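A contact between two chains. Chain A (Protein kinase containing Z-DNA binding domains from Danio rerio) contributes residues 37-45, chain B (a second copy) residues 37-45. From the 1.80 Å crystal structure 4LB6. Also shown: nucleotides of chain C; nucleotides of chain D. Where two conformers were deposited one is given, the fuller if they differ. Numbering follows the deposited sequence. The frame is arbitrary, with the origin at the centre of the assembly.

Chain A, residues 37-45: LEKSTVNRH
Chain B 37-45: LEKSTVNRH

Two helix N-termini meet across an exact two-fold axis in a small polar contact, held by a reciprocal exchange in which each copy's glutamate is clasped by the other's arginine. In both chains residues 37 and 38 are extended (E38(A) and E38(B) at -69/147), and helices start at K39(A) and K39(B), fixed by backbone bonds such as V42(A) N to E38(A) O, 3.1 Å. From close starts the helices run apart in roughly opposite directions. S40(A) CA and S40(B) CA are 7.0 Å apart, S40(A) OG and S40(B) OG 3.5 Å; the buried surface is 290 Å².

E38(A), an N-cap, points CA-to-CB toward chain B and folds its side chain (m, m, chi3 -19°); E38(A) CG and E38(B) CG lie 4.2 Å apart. R44(B) (t, t, m, chi4 126°) meets its carboxylate edge-on. Opposite charges attract, and two nearly parallel N-H donors suit two oxygens: R44(B) NH2 to E38(A) OE1, 2.7 Å (167°); R44(B) NH1 to E38(A) OE2, 2.9 Å (159°). S40(B) OG (p) adds a donor to E38(A) OE1 at 3.0 Å; T41(B) OG1 (m) lies 2.9 Å from E38(A) OE2, at best a weak bond. Symmetry repeats the set.

K39(A) NZ (t, t, p, p) and N43(A) ND2 (chi1 -98°) grip DG5 of chain C OP1 at 2.6 and 2.8 Å, fitting a Z-DNA-binding protein.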

# COMPACT_ATOMS: atom_id res chain seq x y z
N LEU A 37 -4.95 12.80 -10.88
CA LEU A 37 -3.60 12.84 -11.45
C LEU A 37 -2.78 11.67 -10.83
O LEU A 37 -3.22 11.06 -9.86
CB LEU A 37 -2.91 14.15 -11.09
CG LEU A 37 -3.68 15.39 -11.61
CD1 LEU A 37 -3.14 16.61 -10.83
CD2 LEU A 37 -3.48 15.53 -13.12
N GLU A 38 -1.62 11.34 -11.39
CA GLU A 38 -0.76 10.34 -10.74
C GLU A 38 -0.23 10.97 -9.46
O GLU A 38 0.11 12.14 -9.44
CB GLU A 38 0.44 9.96 -11.66
CG GLU A 38 0.04 9.20 -12.95
CD GLU A 38 -0.14 7.68 -12.73
OE1 GLU A 38 0.37 7.12 -11.73
OE2 GLU A 38 -0.80 7.02 -13.55
N LYS A 39 -0.03 10.15 -8.45
CA LYS A 39 0.59 10.56 -7.18
C LYS A 39 1.97 11.14 -7.46
O LYS A 39 2.29 12.21 -6.94
CB LYS A 39 0.72 9.37 -6.24
CG LYS A 39 1.39 9.70 -4.88
CD LYS A 39 1.45 8.51 -3.90
CE LYS A 39 2.53 7.49 -4.19
NZ LYS A 39 3.87 7.96 -3.60
N SER A 40 2.75 10.51 -8.33
CA SER A 40 4.10 11.01 -8.57
C SER A 40 4.05 12.41 -9.22
O SER A 40 4.93 13.28 -8.94
CB SER A 40 4.86 10.03 -9.46
OG SER A 40 4.16 9.96 -10.69
N THR A 41 3.06 12.67 -10.09
CA THR A 41 2.95 14.00 -10.69
C THR A 41 2.59 15.03 -9.63
O THR A 41 3.10 16.14 -9.63
CB THR A 41 1.85 13.99 -11.75
OG1 THR A 41 2.22 13.02 -12.76
CG2 THR A 41 1.63 15.39 -12.34
N VAL A 42 1.66 14.69 -8.74
CA VAL A 42 1.34 15.67 -7.72
C VAL A 42 2.57 15.88 -6.79
O VAL A 42 2.90 17.02 -6.42
CB VAL A 42 0.10 15.22 -6.91
CG1 VAL A 42 -0.18 16.17 -5.76
CG2 VAL A 42 -1.13 15.13 -7.86
N ASN A 43 3.24 14.80 -6.40
CA ASN A 43 4.42 15.00 -5.55
C ASN A 43 5.50 15.83 -6.26
O ASN A 43 6.15 16.65 -5.60
CB ASN A 43 5.05 13.67 -5.03
CG ASN A 43 4.61 13.33 -3.63
OD1 ASN A 43 4.30 14.20 -2.83
ND2 ASN A 43 4.62 12.01 -3.31
N ARG A 44 5.76 15.59 -7.55
CA ARG A 44 6.80 16.37 -8.27
C ARG A 44 6.46 17.86 -8.09
O ARG A 44 7.34 18.69 -7.75
CB ARG A 44 6.82 16.00 -9.79
CG ARG A 44 7.63 16.91 -10.75
CD ARG A 44 7.49 16.39 -12.21
NE ARG A 44 7.59 14.93 -12.19
CZ ARG A 44 6.69 14.09 -12.69
NH1 ARG A 44 5.65 14.53 -13.37
NH2 ARG A 44 6.85 12.78 -12.54
N HIS A 45 5.19 18.18 -8.33
CA HIS A 45 4.79 19.60 -8.23
C HIS A 45 4.77 20.14 -6.81
O HIS A 45 5.08 21.31 -6.62
CB HIS A 45 3.47 19.84 -8.99
CG HIS A 45 3.65 19.76 -10.47
ND1 HIS A 45 4.28 20.76 -11.20
CD2 HIS A 45 3.37 18.78 -11.35
CE1 HIS A 45 4.33 20.41 -12.47
NE2 HIS A 45 3.77 19.21 -12.60
N LEU B 37 6.20 8.04 -20.61
CA LEU B 37 5.11 7.82 -19.65
C LEU B 37 5.69 8.07 -18.22
O LEU B 37 6.90 8.17 -18.05
CB LEU B 37 4.62 6.39 -19.72
CG LEU B 37 4.08 6.02 -21.13
CD1 LEU B 37 4.03 4.47 -21.19
CD2 LEU B 37 2.71 6.65 -21.34
N GLU B 38 4.83 8.20 -17.21
CA GLU B 38 5.36 8.28 -15.83
C GLU B 38 5.93 6.92 -15.48
O GLU B 38 5.37 5.90 -15.84
CB GLU B 38 4.21 8.62 -14.83
CG GLU B 38 3.61 10.05 -15.00
CD GLU B 38 4.44 11.14 -14.27
OE1 GLU B 38 5.23 10.83 -13.36
OE2 GLU B 38 4.30 12.32 -14.63
N LYS B 39 6.97 6.92 -14.68
CA LYS B 39 7.58 5.69 -14.13
C LYS B 39 6.52 4.89 -13.38
O LYS B 39 6.42 3.69 -13.59
CB LYS B 39 8.73 6.03 -13.20
CG LYS B 39 9.42 4.79 -12.56
CD LYS B 39 10.63 5.14 -11.68
CE LYS B 39 10.30 5.67 -10.29
NZ LYS B 39 10.00 4.50 -9.34
N SER B 40 5.70 5.55 -12.57
CA SER B 40 4.72 4.81 -11.79
C SER B 40 3.69 4.12 -12.73
O SER B 40 3.21 2.99 -12.42
CB SER B 40 4.02 5.75 -10.82
OG SER B 40 3.35 6.73 -11.60
N THR B 41 3.33 4.77 -13.85
CA THR B 41 2.39 4.13 -14.77
C THR B 41 3.04 2.91 -15.41
O THR B 41 2.41 1.87 -15.60
CB THR B 41 2.02 5.11 -15.88
OG1 THR B 41 1.40 6.26 -15.26
CG2 THR B 41 1.12 4.46 -16.93
N VAL B 42 4.30 3.02 -15.82
CA VAL B 42 4.92 1.85 -16.40
C VAL B 42 5.06 0.73 -15.32
O VAL B 42 4.79 -0.45 -15.60
CB VAL B 42 6.30 2.21 -17.01
CG1 VAL B 42 7.01 0.96 -17.52
CG2 VAL B 42 6.11 3.24 -18.15
N ASN B 43 5.47 1.09 -14.11
CA ASN B 43 5.57 0.04 -13.09
C ASN B 43 4.21 -0.60 -12.80
O ASN B 43 4.16 -1.82 -12.58
CB ASN B 43 6.20 0.53 -11.76
CG ASN B 43 7.67 0.19 -11.65
OD1 ASN B 43 8.15 -0.79 -12.22
ND2 ASN B 43 8.41 1.02 -10.86
N ARG B 44 3.12 0.19 -12.71
CA ARG B 44 1.79 -0.40 -12.44
C ARG B 44 1.54 -1.49 -13.48
O ARG B 44 1.11 -2.63 -13.15
CB ARG B 44 0.67 0.70 -12.52
CG ARG B 44 -0.81 0.23 -12.54
CD ARG B 44 -1.75 1.47 -12.67
NE ARG B 44 -1.23 2.52 -11.80
CZ ARG B 44 -0.93 3.76 -12.17
NH1 ARG B 44 -1.19 4.18 -13.40
NH2 ARG B 44 -0.40 4.61 -11.30
N HIS B 45 1.78 -1.14 -14.74
CA HIS B 45 1.52 -2.12 -15.81
C HIS B 45 2.49 -3.29 -15.84
O HIS B 45 2.08 -4.39 -16.19
CB HIS B 45 1.40 -1.40 -17.17
CG HIS B 45 0.14 -0.60 -17.28
ND1 HIS B 45 -1.10 -1.20 -17.45
CD2 HIS B 45 -0.09 0.72 -17.15
CE1 HIS B 45 -2.03 -0.26 -17.48
NE2 HIS B 45 -1.45 0.92 -17.31
P DG C 5 6.38 9.68 -5.72
OP1 DG C 5 5.14 9.80 -4.94
OP2 DG C 5 6.49 8.88 -6.99
O5' DG C 5 6.90 11.15 -6.00
C5' DG C 5 8.11 11.41 -6.85
C4' DG C 5 8.52 12.87 -6.75
O4' DG C 5 8.82 13.24 -5.40
C3' DG C 5 9.86 13.12 -7.51
O3' DG C 5 9.42 13.56 -8.80
C2' DG C 5 10.46 14.26 -6.75
C1' DG C 5 9.91 14.18 -5.33
N9 DG C 5 10.79 13.65 -4.27
C8 DG C 5 11.05 14.29 -3.10
N7 DG C 5 11.78 13.59 -2.25
C5 DG C 5 12.08 12.42 -2.93
C6 DG C 5 12.80 11.27 -2.48
O6 DG C 5 13.35 11.12 -1.39
N1 DG C 5 12.82 10.23 -3.41
C2 DG C 5 12.14 10.30 -4.62
N2 DG C 5 12.21 9.19 -5.41
N3 DG C 5 11.44 11.40 -5.01
C4 DG C 5 11.43 12.40 -4.13
P DG D 5 6.52 3.42 -8.64
OP1 DG D 5 7.67 3.37 -9.56
OP2 DG D 5 5.74 4.68 -8.37
O5' DG D 5 5.52 2.28 -9.07
C5' DG D 5 4.19 2.09 -8.39
C4' DG D 5 3.56 0.79 -8.83
O4' DG D 5 4.38 -0.34 -8.51
C3' DG D 5 2.25 0.52 -8.02
O3' DG D 5 1.23 1.05 -8.88
C2' DG D 5 2.18 -0.98 -8.00
C1' DG D 5 3.62 -1.49 -8.12
N9 DG D 5 4.28 -1.98 -6.90
C8 DG D 5 4.89 -3.20 -6.80
N7 DG D 5 5.52 -3.40 -5.66
C5 DG D 5 5.26 -2.25 -4.92
C6 DG D 5 5.73 -1.90 -3.62
O6 DG D 5 6.43 -2.57 -2.87
N1 DG D 5 5.34 -0.61 -3.22
C2 DG D 5 4.64 0.24 -4.05
N2 DG D 5 4.37 1.48 -3.55
N3 DG D 5 4.22 -0.12 -5.30
C4 DG D 5 4.57 -1.35 -5.68
P DC C 6 10.10 13.03 -10.17
OP1 DC C 6 10.09 14.15 -11.16
OP2 DC C 6 9.70 11.71 -10.61
O5' DC C 6 11.68 12.94 -9.76
C5' DC C 6 12.61 12.87 -10.87
C4' DC C 6 13.69 11.83 -10.43
O4' DC C 6 14.46 12.35 -9.31
C3' DC C 6 13.19 10.42 -10.07
O3' DC C 6 14.08 9.46 -10.64
C2' DC C 6 13.36 10.43 -8.53
C1' DC C 6 14.62 11.29 -8.43
N1 DC C 6 14.77 11.86 -7.08
C2 DC C 6 15.46 11.07 -6.16
O2 DC C 6 15.84 9.96 -6.53
N3 DC C 6 15.61 11.51 -4.91
C4 DC C 6 15.17 12.72 -4.60
N4 DC C 6 15.34 13.17 -3.37
C5 DC C 6 14.47 13.55 -5.53
C6 DC C 6 14.31 13.09 -6.79